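Local coordinates for capsule biosynthesis protein capD (Bacillus anthracis, PDB 3G9K) that cleaves the poly-gamma-D-glutamate capsule and joins it by an amide bond to meso-diaminopimelic acid of the peptidoglycan, also releasing shorter capsule fragments, at residues N114-I120 with G134-K140; Y107-F111 with F145-V149; T19-F23 with N36-Q40. One frame throughout, in Å; residues are numbered along the deposited sequence.

Contact 1. Residues N114-I120 with G134-K140; sequences NTAYTEI and GLNVKKK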
ATOM      1  N   ASN B 114     -14.064  18.579 -11.063  1.00 42.34           N
ATOM      2  CA  ASN B 114     -14.950  19.453 -10.315  1.00 42.27           C
ATOM      3  C   ASN B 114     -15.872  18.779  -9.292  1.00 41.75           C
ATOM      4  O   ASN B 114     -16.627  19.435  -8.668  1.00 42.39           O
ATOM      5  CB  ASN B 114     -15.760  20.307 -11.283  1.00 42.65           C
ATOM      6  CG  ASN B 114     -16.000  21.667 -10.775  1.00 44.49           C
ATOM      7  OD1 ASN B 114     -15.100  22.332 -10.285  1.00 46.11           O
ATOM      8  ND2 ASN B 114     -17.243  22.114 -10.881  1.00 46.46           N
ATOM      9  N   THR B 115     -15.785  17.477  -9.112  1.00 41.54           N
ATOM     10  CA  THR B 115     -16.631  16.733  -8.162  1.00 40.69           C
ATOM     11  C   THR B 115     -15.931  16.508  -6.813  1.00 39.83           C
ATOM     12  O   THR B 115     -14.727  16.257  -6.755  1.00 38.60           O
ATOM     13  CB  THR B 115     -17.027  15.324  -8.699  1.00 41.17           C
ATOM     14  OG1 THR B 115     -17.613  15.428 -10.008  1.00 41.66           O
ATOM     15  CG2 THR B 115     -18.014  14.634  -7.750  1.00 41.58           C
ATOM     16  N   ALA B 116     -16.705  16.587  -5.740  1.00 38.74           N
ATOM     17  CA  ALA B 116     -16.238  16.213  -4.417  1.00 38.53           C
ATOM     18  C   ALA B 116     -16.929  14.895  -4.055  1.00 37.53           C
ATOM     19  O   ALA B 116     -18.152  14.818  -3.973  1.00 36.90           O
ATOM     20  CB  ALA B 116     -16.550  17.298  -3.412  1.00 38.04           C
ATOM     21  N   TYR B 117     -16.135  13.838  -3.909  1.00 36.90           N
ATOM     22  CA  TYR B 117     -16.656  12.556  -3.483  1.00 36.30           C
ATOM     23  C   TYR B 117     -16.627  12.547  -1.972  1.00 34.69           C
ATOM     24  O   TYR B 117     -15.648  12.949  -1.375  1.00 33.65           O
ATOM     25  CB  TYR B 117     -15.838  11.409  -4.050  1.00 37.85           C
ATOM     26  CG  TYR B 117     -16.002  11.213  -5.546  1.00 39.18           C
ATOM     27  CD1 TYR B 117     -17.247  10.908  -6.108  1.00 40.54           C
ATOM     28  CD2 TYR B 117     -14.909  11.297  -6.391  1.00 40.87           C
ATOM     29  CE1 TYR B 117     -17.389  10.705  -7.485  1.00 40.95           C
ATOM     30  CE2 TYR B 117     -15.040  11.111  -7.770  1.00 41.38           C
ATOM     31  CZ  TYR B 117     -16.276  10.818  -8.309  1.00 41.28           C
ATOM     32  OH  TYR B 117     -16.362  10.627  -9.670  1.00 41.49           O
ATOM     33  N   THR B 118     -17.713  12.090  -1.367  1.00 33.31           N
ATOM     34  CA  THR B 118     -17.923  12.236   0.057  1.00 32.63           C
ATOM     35  C   THR B 118     -18.348  10.878   0.588  1.00 31.87           C
ATOM     36  O   THR B 118     -19.116  10.171  -0.044  1.00 31.30           O
ATOM     37  CB  THR B 118     -19.017  13.312   0.346  1.00 33.06           C
ATOM     38  OG1 THR B 118     -18.458  14.637   0.167  1.00 34.17           O
ATOM     39  CG2 THR B 118     -19.513  13.167   1.716  1.00 33.39           C
ATOM     40  N   GLU B 119     -17.839  10.512   1.758  1.00 31.97           N
ATOM     41  CA  GLU B 119     -18.117   9.198   2.328  1.00 32.37           C
ATOM     42  C   GLU B 119     -19.485   9.134   3.012  1.00 32.94           C
ATOM     43  O   GLU B 119     -20.106   8.059   3.067  1.00 33.15           O
ATOM     44  CB  GLU B 119     -16.997   8.818   3.299  1.00 31.99           C
ATOM     45  CG  GLU B 119     -16.961   7.355   3.678  1.00 30.83           C
ATOM     46  CD  GLU B 119     -15.656   6.941   4.384  1.00 30.24           C
ATOM     47  OE1 GLU B 119     -14.901   7.802   4.840  1.00 24.71           O
ATOM     48  OE2 GLU B 119     -15.422   5.732   4.538  1.00 30.28           O
ATOM     49  N   ILE B 120     -19.935  10.270   3.543  1.00 34.38           N
ATOM     50  CA  ILE B 120     -21.297  10.421   4.079  1.00 35.54           C
ATOM     51  C   ILE B 120     -22.094  11.451   3.289  1.00 36.89           C
ATOM     52  O   ILE B 120     -21.531  12.277   2.537  1.00 35.99           O
ATOM     53  CB  ILE B 120     -21.336  10.864   5.576  1.00 35.63           C
ATOM     54  CG1 ILE B 120     -20.504  12.143   5.815  1.00 36.66           C
ATOM     55  CG2 ILE B 120     -20.845   9.771   6.439  1.00 36.49           C
ATOM     56  CD1 ILE B 120     -20.566  12.699   7.288  1.00 36.93           C
ATOM     57  N   GLY B 134     -17.225  26.299  -7.699  1.00 59.45           N
ATOM     58  CA  GLY B 134     -18.470  25.549  -7.658  1.00 58.95           C
ATOM     59  C   GLY B 134     -18.203  24.070  -7.835  1.00 58.79           C
ATOM     60  O   GLY B 134     -18.215  23.559  -8.952  1.00 58.95           O
ATOM     61  N   LEU B 135     -17.952  23.387  -6.720  1.00 58.36           N
ATOM     62  CA  LEU B 135     -17.771  21.936  -6.705  1.00 57.95           C
ATOM     63  C   LEU B 135     -19.138  21.294  -6.552  1.00 57.41           C
ATOM     64  O   LEU B 135     -19.963  21.789  -5.783  1.00 57.42           O
ATOM     65  CB  LEU B 135     -16.890  21.495  -5.520  1.00 57.91           C
ATOM     66  CG  LEU B 135     -15.422  21.934  -5.387  1.00 57.42           C
ATOM     67  CD1 LEU B 135     -14.619  21.611  -6.641  1.00 56.59           C
ATOM     68  CD2 LEU B 135     -15.314  23.407  -5.028  1.00 56.38           C
ATOM     69  N   ASN B 136     -19.386  20.202  -7.265  1.00 56.72           N
ATOM     70  CA  ASN B 136     -20.581  19.404  -6.987  1.00 56.47           C
ATOM     71  C   ASN B 136     -20.200  18.179  -6.159  1.00 56.11           C
ATOM     72  O   ASN B 136     -19.035  17.796  -6.122  1.00 56.18           O
ATOM     73  CB  ASN B 136     -21.368  19.052  -8.258  1.00 56.89           C
ATOM     74  CG  ASN B 136     -20.600  18.176  -9.213  1.00 57.73           C
ATOM     75  OD1 ASN B 136     -20.792  16.959  -9.236  1.00 60.17           O
ATOM     76  ND2 ASN B 136     -19.747  18.785 -10.031  1.00 58.78           N
ATOM     77  N   VAL B 137     -21.180  17.589  -5.483  1.00 55.55           N
ATOM     78  CA  VAL B 137     -20.918  16.621  -4.419  1.00 54.96           C
ATOM     79  C   VAL B 137     -21.661  15.320  -4.666  1.00 54.47           C
ATOM     80  O   VAL B 137     -22.837  15.334  -5.011  1.00 54.64           O
ATOM     81  CB  VAL B 137     -21.318  17.203  -3.051  1.00 54.85           C
ATOM     82  CG1 VAL B 137     -21.179  16.170  -1.959  1.00 55.08           C
ATOM     83  CG2 VAL B 137     -20.466  18.432  -2.734  1.00 54.92           C
ATOM     84  N   LYS B 138     -20.966  14.202  -4.484  1.00 53.92           N
ATOM     85  CA  LYS B 138     -21.517  12.874  -4.746  1.00 53.42           C
ATOM     86  C   LYS B 138     -21.004  11.878  -3.705  1.00 52.77           C
ATOM     87  O   LYS B 138     -19.800  11.694  -3.558  1.00 52.32           O
ATOM     88  CB  LYS B 138     -21.117  12.428  -6.159  1.00 53.71           C
ATOM     89  CG  LYS B 138     -21.425  10.960  -6.526  1.00 54.26           C
ATOM     90  CD  LYS B 138     -22.399  10.817  -7.706  1.00 54.80           C
ATOM     91  CE  LYS B 138     -22.102   9.566  -8.537  1.00 54.66           C
ATOM     92  NZ  LYS B 138     -23.199   9.248  -9.511  1.00 54.76           N
ATOM     93  N   LYS B 139     -21.934  11.232  -3.007  1.00 52.20           N
ATOM     94  CA  LYS B 139     -21.606  10.232  -1.997  1.00 52.01           C
ATOM     95  C   LYS B 139     -21.194   8.889  -2.616  1.00 51.70           C
ATOM     96  O   LYS B 139     -21.941   8.301  -3.398  1.00 51.66           O
ATOM     97  CB  LYS B 139     -22.795  10.022  -1.054  1.00 51.97           C
ATOM     98  CG  LYS B 139     -22.623   8.883  -0.074  1.00 51.69           C
ATOM     99  CD  LYS B 139     -23.761   8.837   0.907  1.00 51.79           C
ATOM    100  CE  LYS B 139     -23.836   7.477   1.595  1.00 51.70           C
ATOM    101  NZ  LYS B 139     -24.754   7.518   2.782  1.00 51.66           N
ATOM    102  N   LYS B 140     -20.012   8.401  -2.239  1.00 51.29           N
ATOM    103  CA  LYS B 140     -19.520   7.094  -2.697  1.00 50.89           C
ATOM    104  C   LYS B 140     -19.857   5.996  -1.695  1.00 50.11           C
ATOM    105  O   LYS B 140     -19.629   6.145  -0.492  1.00 49.94           O
ATOM    106  CB  LYS B 140     -18.012   7.143  -2.941  1.00 51.12           C
ATOM    107  CG  LYS B 140     -17.628   7.684  -4.283  1.00 51.12           C
ATOM    108  CD  LYS B 140     -17.821   6.635  -5.347  1.00 51.55           C
ATOM    109  CE  LYS B 140     -17.504   7.196  -6.721  1.00 52.69           C
ATOM    110  NZ  LYS B 140     -17.552   6.118  -7.753  1.00 53.08           N
TER
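Strands 115-118 and 136-139 are the two strands of a beta-alpha-beta crossover whose connection carries helix 124-131. They run parallel, 28° apart, and are stitched by backbone bonds from alternate residues. Ala116 gives its N to Asn136 O at 2.7 Å, and its own O accepts from Lys138 N at 2.9 Å. One rung further, Thr118 N reaches Lys138 O at 3.1 Å from well above the carbonyl plane, 37° out of it. Asn114 ND2 adds a short but bent, weak bond to Gly134 O.

Thr115, Tyr117 and Lys138 share one face of the sheet, and Lys140 lies side by side with Tyr117, pointing the same way. A bend at chi2 (-78°) turns the lysine chain along the ring, bringing Lys140 CE to 3.6 Å from Tyr117 CE1. Lys138 CG is 4.2 Å from Tyr117 CE1, Lys138 O lies at the ring edge, and Thr115 CG2 lies over one face near the rim. Small apolar groups suit the other side: Ala116 CB meets Val137 CG2 at 4.1 Å, and Met268 of the companion CapD chain packs on Ala116 and Thr118.

The strands are thus joined by hydrogen bonds between their backbone amides and carbonyls, while Lys138 and Lys140 meet the tyrosine ring through their methylenes.

Contact 2. Residues Y107-F111 with F145-V149; sequences YRFTF and FFGGV
The backbone at Arg108, just ahead of strand 109-112, passes Phe146 at 6.6 Å between their CA atoms; the touching parts run 119° apart and cross without backbone pairing. The second segment belongs to the loop that leads from strand 136-139 of the small mixed sheet to strand 150-155 of the antiparallel sheet in this Ntn-clan gamma-glutamyltransferase fold; the contact therefore ties the edge of one sheet to the entry of another.

Arg108 and Phe146 carry most of it. The arginine chain is extended from CG to NE and slides past Phe146 in the opposite direction, with Arg108 CB 3.8 Å from Phe146 CD1. At the end of that reach, Arg108 NH1 donates to Phe146 O at 2.8 Å. The oxygen lies in the guanidinium plane, yet the donor stands 36° above the carbonyl plane. NH1 also forms a salt bridge with Asp166, whose OD2 accepts from Val149 N as well; a buried arginine suits this place because one group can serve both the loop carbonyl and the carboxylate. Val149 CG2 closes against Arg108 NH2 at 3.7 Å.

Gly147 has a backbone conformation suited to glycine (phi 103°), and with it the loop passes along the guanidinium edge. Its O, with Phe145 O, bonds the substrate-binding arginines Arg169 and Arg81, so the loop backs that site directly.

Beyond Arg108, Thr110 faces the two phenylalanines. Thr110 CG2 is 4.1 Å from Phe146 CD1, while Thr110 OG1 meets the edge of the Phe145 ring, 3.8 Å from Phe145 CE2. Phe145 in turn sets its CD2 over the centre of the Phe146 ring, 3.5 Å above the plane.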
ATOM      1  N   TYR B 107     -15.007  10.366   8.683  1.00 23.33           N
ATOM      2  CA  TYR B 107     -15.433  10.228   7.290  1.00 23.64           C
ATOM      3  C   TYR B 107     -14.579  11.113   6.371  1.00 22.94           C
ATOM      4  O   TYR B 107     -14.128  12.184   6.757  1.00 22.16           O
ATOM      5  CB  TYR B 107     -16.922  10.601   7.163  1.00 26.40           C
ATOM      6  CG  TYR B 107     -17.846   9.656   7.901  1.00 28.58           C
ATOM      7  CD1 TYR B 107     -17.849   8.297   7.604  1.00 31.36           C
ATOM      8  CD2 TYR B 107     -18.729  10.123   8.885  1.00 30.90           C
ATOM      9  CE1 TYR B 107     -18.678   7.441   8.248  1.00 32.69           C
ATOM     10  CE2 TYR B 107     -19.582   9.258   9.529  1.00 32.23           C
ATOM     11  CZ  TYR B 107     -19.549   7.919   9.213  1.00 32.98           C
ATOM     12  OH  TYR B 107     -20.394   7.018   9.846  1.00 34.26           O
ATOM     13  N   ARG B 108     -14.384  10.657   5.146  1.00 22.21           N
ATOM     14  CA  ARG B 108     -13.432  11.275   4.251  1.00 22.34           C
ATOM     15  C   ARG B 108     -14.102  11.900   3.027  1.00 23.44           C
ATOM     16  O   ARG B 108     -15.282  11.632   2.746  1.00 23.69           O
ATOM     17  CB  ARG B 108     -12.421  10.225   3.807  1.00 22.30           C
ATOM     18  CG  ARG B 108     -11.513   9.776   4.944  1.00 21.15           C
ATOM     19  CD  ARG B 108     -10.676   8.582   4.587  1.00 20.39           C
ATOM     20  NE  ARG B 108      -9.986   8.116   5.785  1.00 20.19           N
ATOM     21  CZ  ARG B 108      -9.390   6.933   5.919  1.00 17.63           C
ATOM     22  NH1 ARG B 108      -9.280   6.111   4.888  1.00 17.63           N
ATOM     23  NH2 ARG B 108      -8.868   6.610   7.107  1.00 20.47           N
ATOM     24  N   PHE B 109     -13.318  12.711   2.321  1.00 24.49           N
ATOM     25  CA  PHE B 109     -13.702  13.272   1.021  1.00 25.79           C
ATOM     26  C   PHE B 109     -12.499  13.348   0.098  1.00 26.43           C
ATOM     27  O   PHE B 109     -11.368  13.564   0.550  1.00 26.30           O
ATOM     28  CB  PHE B 109     -14.274  14.685   1.192  1.00 25.47           C
ATOM     29  CG  PHE B 109     -13.315  15.647   1.829  1.00 24.43           C
ATOM     30  CD1 PHE B 109     -13.309  15.822   3.204  1.00 25.65           C
ATOM     31  CD2 PHE B 109     -12.419  16.357   1.070  1.00 24.80           C
ATOM     32  CE1 PHE B 109     -12.421  16.694   3.802  1.00 25.36           C
ATOM     33  CE2 PHE B 109     -11.520  17.225   1.653  1.00 24.10           C
ATOM     34  CZ  PHE B 109     -11.525  17.401   3.025  1.00 26.91           C
ATOM     35  N   THR B 110     -12.751  13.206  -1.197  1.00 27.84           N
ATOM     36  CA  THR B 110     -11.721  13.407  -2.224  1.00 29.52           C
ATOM     37  C   THR B 110     -12.318  14.170  -3.406  1.00 31.43           C
ATOM     38  O   THR B 110     -13.526  14.254  -3.535  1.00 31.93           O
ATOM     39  CB  THR B 110     -11.156  12.064  -2.760  1.00 29.32           C
ATOM     40  OG1 THR B 110     -12.188  11.342  -3.440  1.00 29.60           O
ATOM     41  CG2 THR B 110     -10.608  11.201  -1.600  1.00 27.10           C
ATOM     42  N   PHE B 111     -11.455  14.676  -4.277  1.00 33.50           N
ATOM     43  CA  PHE B 111     -11.877  15.466  -5.431  1.00 35.27           C
ATOM     44  C   PHE B 111     -11.393  14.863  -6.736  1.00 36.76           C
ATOM     45  O   PHE B 111     -10.279  14.354  -6.821  1.00 36.43           O
ATOM     46  CB  PHE B 111     -11.367  16.881  -5.281  1.00 36.09           C
ATOM     47  CG  PHE B 111     -11.973  17.595  -4.124  1.00 37.32           C
ATOM     48  CD1 PHE B 111     -11.351  17.588  -2.883  1.00 38.99           C
ATOM     49  CD2 PHE B 111     -13.196  18.225  -4.253  1.00 38.24           C
ATOM     50  CE1 PHE B 111     -11.921  18.235  -1.807  1.00 38.20           C
ATOM     51  CE2 PHE B 111     -13.760  18.870  -3.181  1.00 39.11           C
ATOM     52  CZ  PHE B 111     -13.112  18.871  -1.953  1.00 38.13           C
ATOM     53  N   PHE B 145     -13.226   2.639  -1.266  1.00 32.83           N
ATOM     54  CA  PHE B 145     -12.932   3.782  -2.126  1.00 30.39           C
ATOM     55  C   PHE B 145     -12.077   4.824  -1.415  1.00 26.89           C
ATOM     56  O   PHE B 145     -11.259   5.486  -2.029  1.00 26.21           O
ATOM     57  CB  PHE B 145     -14.248   4.438  -2.581  1.00 30.16           C
ATOM     58  CG  PHE B 145     -14.059   5.578  -3.518  1.00 28.06           C
ATOM     59  CD1 PHE B 145     -13.895   5.352  -4.876  1.00 29.01           C
ATOM     60  CD2 PHE B 145     -13.995   6.889  -3.047  1.00 30.33           C
ATOM     61  CE1 PHE B 145     -13.701   6.381  -5.728  1.00 27.68           C
ATOM     62  CE2 PHE B 145     -13.788   7.938  -3.909  1.00 28.81           C
ATOM     63  CZ  PHE B 145     -13.646   7.687  -5.259  1.00 29.62           C
ATOM     64  N   PHE B 146     -12.310   5.007  -0.127  1.00 24.52           N
ATOM     65  CA  PHE B 146     -11.620   6.054   0.619  1.00 22.97           C
ATOM     66  C   PHE B 146     -10.373   5.536   1.328  1.00 22.05           C
ATOM     67  O   PHE B 146      -9.821   6.214   2.191  1.00 21.91           O
ATOM     68  CB  PHE B 146     -12.597   6.734   1.572  1.00 23.59           C
ATOM     69  CG  PHE B 146     -13.621   7.574   0.847  1.00 23.23           C
ATOM     70  CD1 PHE B 146     -13.299   8.833   0.404  1.00 24.79           C
ATOM     71  CD2 PHE B 146     -14.869   7.081   0.572  1.00 24.10           C
ATOM     72  CE1 PHE B 146     -14.224   9.595  -0.280  1.00 24.42           C
ATOM     73  CE2 PHE B 146     -15.812   7.859  -0.106  1.00 23.48           C
ATOM     74  CZ  PHE B 146     -15.474   9.097  -0.535  1.00 25.65           C
ATOM     75  N   GLY B 147      -9.955   4.325   0.970  1.00 20.98           N
ATOM     76  CA  GLY B 147      -8.611   3.833   1.340  1.00 20.79           C
ATOM     77  C   GLY B 147      -8.579   2.857   2.491  1.00 20.59           C
ATOM     78  O   GLY B 147      -9.543   2.182   2.751  1.00 21.61           O
ATOM     79  N   GLY B 148      -7.451   2.824   3.192  1.00 20.29           N
ATOM     80  CA  GLY B 148      -7.182   1.819   4.236  1.00 19.28           C
ATOM     81  C   GLY B 148      -5.888   2.146   4.936  1.00 18.22           C
ATOM     82  O   GLY B 148      -4.865   1.425   4.749  1.00 19.11           O
ATOM     83  N   VAL B 149      -5.919   3.217   5.714  1.00 17.65           N
ATOM     84  CA  VAL B 149      -4.702   3.798   6.314  1.00 17.70           C
ATOM     85  C   VAL B 149      -4.237   2.878   7.452  1.00 17.34           C
ATOM     86  O   VAL B 149      -5.022   2.513   8.334  1.00 17.39           O
ATOM     87  CB  VAL B 149      -4.934   5.231   6.840  1.00 18.71           C
ATOM     88  CG1 VAL B 149      -3.658   5.784   7.552  1.00 17.25           C
ATOM     89  CG2 VAL B 149      -5.419   6.195   5.698  1.00 15.98           C
TER

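Contact 3. Residues T19-F23 with N36-Q40; sequences TLSNF and NNQLQ. With GLU (glutamic acid), chain F.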
ATOM      1  N   THR B  19       0.688  -4.272  -4.458  1.00 16.91           N
ATOM      2  CA  THR B  19      -0.538  -4.208  -5.221  1.00 17.74           C
ATOM      3  C   THR B  19      -0.597  -5.109  -6.454  1.00 17.96           C
ATOM      4  O   THR B  19       0.432  -5.577  -6.963  1.00 17.63           O
ATOM      5  CB  THR B  19      -0.795  -2.765  -5.634  1.00 18.84           C
ATOM      6  OG1 THR B  19      -2.140  -2.632  -6.106  1.00 19.89           O
ATOM      7  CG2 THR B  19       0.200  -2.332  -6.734  1.00 20.07           C
ATOM      8  N   LEU B  20      -1.823  -5.357  -6.895  1.00 17.57           N
ATOM      9  CA  LEU B  20      -2.137  -5.933  -8.193  1.00 18.72           C
ATOM     10  C   LEU B  20      -2.761  -4.890  -9.134  1.00 19.70           C
ATOM     11  O   LEU B  20      -3.029  -5.147 -10.255  1.00 18.44           O
ATOM     12  CB  LEU B  20      -3.107  -7.083  -8.072  1.00 18.25           C
ATOM     13  CG  LEU B  20      -2.771  -8.289  -7.239  1.00 16.25           C
ATOM     14  CD1 LEU B  20      -3.888  -9.249  -7.224  1.00 19.28           C
ATOM     15  CD2 LEU B  20      -1.511  -8.912  -7.660  1.00 18.25           C
ATOM     16  N   SER B  21      -3.062  -3.700  -8.648  1.00 21.11           N
ATOM     17  CA  SER B  21      -3.600  -2.580  -9.453  1.00 24.07           C
ATOM     18  C   SER B  21      -5.090  -2.566  -9.800  1.00 25.59           C
ATOM     19  O   SER B  21      -5.558  -1.667 -10.409  1.00 28.69           O
ATOM     20  CB  SER B  21      -2.808  -2.378 -10.727  1.00 24.00           C
ATOM     21  OG  SER B  21      -1.597  -1.742 -10.480  1.00 28.11           O
ATOM     22  N   ASN B  22      -5.808  -3.578  -9.442  1.00 26.22           N
ATOM     23  CA  ASN B  22      -7.233  -3.609  -9.450  1.00 25.73           C
ATOM     24  C   ASN B  22      -7.378  -4.781  -8.556  1.00 25.52           C
ATOM     25  O   ASN B  22      -6.451  -5.503  -8.365  1.00 23.59           O
ATOM     26  CB  ASN B  22      -7.828  -3.969 -10.806  1.00 26.55           C
ATOM     27  CG  ASN B  22      -9.356  -3.803 -10.867  1.00 28.34           C
ATOM     28  OD1 ASN B  22     -10.046  -3.573  -9.875  1.00 32.34           O
ATOM     29  ND2 ASN B  22      -9.879  -3.922 -12.062  1.00 34.24           N
ATOM     30  N   PHE B  23      -8.538  -4.950  -7.976  1.00 25.68           N
ATOM     31  CA  PHE B  23      -8.729  -6.112  -7.144  1.00 26.26           C
ATOM     32  C   PHE B  23      -8.639  -7.349  -8.026  1.00 26.09           C
ATOM     33  O   PHE B  23      -9.139  -7.330  -9.148  1.00 26.58           O
ATOM     34  CB  PHE B  23     -10.059  -6.029  -6.426  1.00 28.43           C
ATOM     35  CG  PHE B  23     -10.065  -4.963  -5.316  1.00 29.89           C
ATOM     36  CD1 PHE B  23      -9.129  -5.023  -4.285  1.00 32.51           C
ATOM     37  CD2 PHE B  23     -10.959  -3.908  -5.332  1.00 32.83           C
ATOM     38  CE1 PHE B  23      -9.108  -4.058  -3.280  1.00 33.33           C
ATOM     39  CE2 PHE B  23     -10.948  -2.941  -4.330  1.00 31.41           C
ATOM     40  CZ  PHE B  23     -10.024  -3.005  -3.315  1.00 32.17           C
ATOM     41  N   ASN B  36      -1.449  -9.153 -12.147  1.00 17.82           N
ATOM     42  CA  ASN B  36      -1.692  -7.744 -12.109  1.00 19.93           C
ATOM     43  C   ASN B  36      -2.240  -7.207 -13.423  1.00 21.35           C
ATOM     44  O   ASN B  36      -1.963  -7.757 -14.495  1.00 19.46           O
ATOM     45  CB  ASN B  36      -0.365  -7.006 -11.835  1.00 19.39           C
ATOM     46  CG  ASN B  36       0.611  -7.105 -13.019  1.00 20.97           C
ATOM     47  OD1 ASN B  36       0.549  -6.294 -13.946  1.00 22.26           O
ATOM     48  ND2 ASN B  36       1.506  -8.081 -12.983  1.00 18.41           N
ATOM     49  N   ASN B  37      -2.954  -6.084 -13.338  1.00 22.30           N
ATOM     50  CA  ASN B  37      -3.112  -5.236 -14.511  1.00 25.13           C
ATOM     51  C   ASN B  37      -2.135  -4.089 -14.375  1.00 26.85           C
ATOM     52  O   ASN B  37      -1.834  -3.667 -13.272  1.00 25.89           O
ATOM     53  CB  ASN B  37      -4.543  -4.729 -14.677  1.00 25.91           C
ATOM     54  CG  ASN B  37      -4.907  -3.713 -13.671  1.00 27.64           C
ATOM     55  OD1 ASN B  37      -5.061  -2.518 -13.981  1.00 32.55           O
ATOM     56  ND2 ASN B  37      -5.086  -4.163 -12.447  1.00 26.37           N
ATOM     57  N   GLN B  38      -1.608  -3.604 -15.493  1.00 30.11           N
ATOM     58  CA  GLN B  38      -0.642  -2.539 -15.460  1.00 33.63           C
ATOM     59  C   GLN B  38      -1.320  -1.310 -16.051  1.00 35.17           C
ATOM     60  O   GLN B  38      -1.818  -1.363 -17.167  1.00 34.64           O
ATOM     61  CB  GLN B  38       0.615  -2.909 -16.256  1.00 32.98           C
ATOM     62  CG  GLN B  38       1.791  -1.977 -15.993  1.00 33.11           C
ATOM     63  CD  GLN B  38       3.034  -2.373 -16.748  1.00 34.00           C
ATOM     64  OE1 GLN B  38       3.033  -3.374 -17.453  1.00 36.30           O
ATOM     65  NE2 GLN B  38       4.098  -1.589 -16.608  1.00 35.51           N
ATOM     66  N   LEU B  39      -1.380  -0.229 -15.278  1.00 37.95           N
ATOM     67  CA  LEU B  39      -1.944   1.020 -15.793  1.00 40.12           C
ATOM     68  C   LEU B  39      -0.926   1.616 -16.750  1.00 42.08           C
ATOM     69  O   LEU B  39       0.287   1.540 -16.502  1.00 42.80           O
ATOM     70  CB  LEU B  39      -2.272   2.019 -14.679  1.00 40.48           C
ATOM     71  CG  LEU B  39      -3.663   1.931 -14.032  1.00 41.51           C
ATOM     72  CD1 LEU B  39      -4.724   1.560 -15.058  1.00 42.74           C
ATOM     73  CD2 LEU B  39      -3.696   0.969 -12.862  1.00 42.57           C
ATOM     74  N   GLN B  40      -1.424   2.195 -17.843  1.00 44.24           N
ATOM     75  CA  GLN B  40      -0.579   2.829 -18.856  1.00 45.07           C
ATOM     76  C   GLN B  40      -0.306   4.305 -18.519  1.00 45.98           C
ATOM     77  O   GLN B  40      -0.331   5.187 -19.387  1.00 46.17           O
ATOM     78  CB  GLN B  40      -1.229   2.670 -20.229  1.00 46.15           C
ATOM     79  CG  GLN B  40      -1.117   1.227 -20.774  1.00 48.29           C
ATOM     80  CD  GLN B  40       0.282   0.909 -21.315  1.00 51.02           C
ATOM     81  OE1 GLN B  40       1.190   1.745 -21.258  1.00 54.13           O
ATOM     82  NE2 GLN B  40       0.457  -0.297 -21.845  1.00 50.90           N
TER
HETATM   83  N   GLU F   2      -7.144   1.608  -7.790  1.00 49.92           N
HETATM   84  CA  GLU F   2      -6.776   1.109  -6.472  1.00 49.25           C
HETATM   85  C   GLU F   2      -5.253   0.911  -6.323  1.00 49.42           C
HETATM   86  O   GLU F   2      -4.662   0.226  -7.156  1.00 49.83           O
HETATM   87  CB  GLU F   2      -7.523  -0.208  -6.250  1.00 48.84           C
HETATM   88  CG  GLU F   2      -6.938  -1.116  -5.185  1.00 46.35           C
HETATM   89  CD  GLU F   2      -7.104  -0.595  -3.783  1.00 43.00           C
HETATM   90  OE1 GLU F   2      -7.312   0.623  -3.599  1.00 38.39           O
HETATM   91  OE2 GLU F   2      -6.989  -1.437  -2.873  1.00 38.77           O
HETATM   92  OXT GLU F   2      -4.570   1.396  -5.391  1.00 49.27           O
HETATM   93  O   HOH W   1       0.141  -3.705 -10.409  1.00 39.51           O
HETATM   94  O   HOH W   2      -0.417  -0.274 -12.615  1.00 39.72           O
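Ser21 OG is gripped by two waters that carry it across to the 36-40 loop. One lies 2.6 Å from Ser21 OG and gives a long, weak bond to Asn37 O; the other, 2.8 Å from Ser21 OG, accepts from Leu39 N at 2.8 Å. A small hydroxyl side chain suits this spot, where Ser21 CB is packed tightly against Asn37 O at 3.0 Å.

The direct backbone link is Asn37 N to Leu20 O, 3.2 Å and nearly in line with the C=O, though bent at the hydrogen (146°). Asn37 then folds its side chain back over the other loop, with CG wedged between its own backbone N and carbonyl carbon (chi1 72°). This puts Asn37 ND2 above the flat Ser21-Asn22 peptide, 3.1 Å from Ser21 C, where it makes no hydrogen bond to Leu20 O or Ser21 O. Leu39 CD2 approaches the same part at 4.1 Å from Ser21 CB.

The 19-23 segment also lines the glutamate pocket. Thr19 OG1 accepts from Ser21 N at 2.9 Å, an ST turn, and is also hydrogen-bonded to OG1 of the nucleophile Thr1, which itself bonds the ligand. Phe23 turns one ring face to the aliphatic part of the glutamate, the ligand's CG sitting above the ring plane and offset toward the rim, and Arg144 of the companion CapD chain makes a cation-pi contact with the ring. Asn36 is held by Gly66 O and Gly100 N of that chain.

The loop that bears ligand-pocket residues is thus backed by one backbone hydrogen bond and two water bridges, one of them weak, rather than by a dense apolar seam, and the ST turn is consistent with holding Thr19 OG1 beside Thr1.

How the contacts relate
Strands 109-112 of contact 2 and 115-118 of contact 1 are neighbours in one sheet, and along the chain contact 1 is nested inside the loop that contact 2 closes. Their centres lie 12 Å apart, and they are joined where Tyr117 N meets Thr110 O at 2.7 Å and Glu119 OE1 meets Arg108 N at 2.9 Å; Glu119 OE2 also bridges to Arg168. Contact 3 stands apart, its centre 19 Å from that of contact 2 and 25 Å from that of contact 1, and it holds pocket residues itself. From side chain to bound glutamate it is about 6 Å for Phe145 of contact 2 and about 8 Å for Lys140 of contact 1, whose Tyr117 is about 6 Å from the substrate-binding Arg81, side chain to side chain.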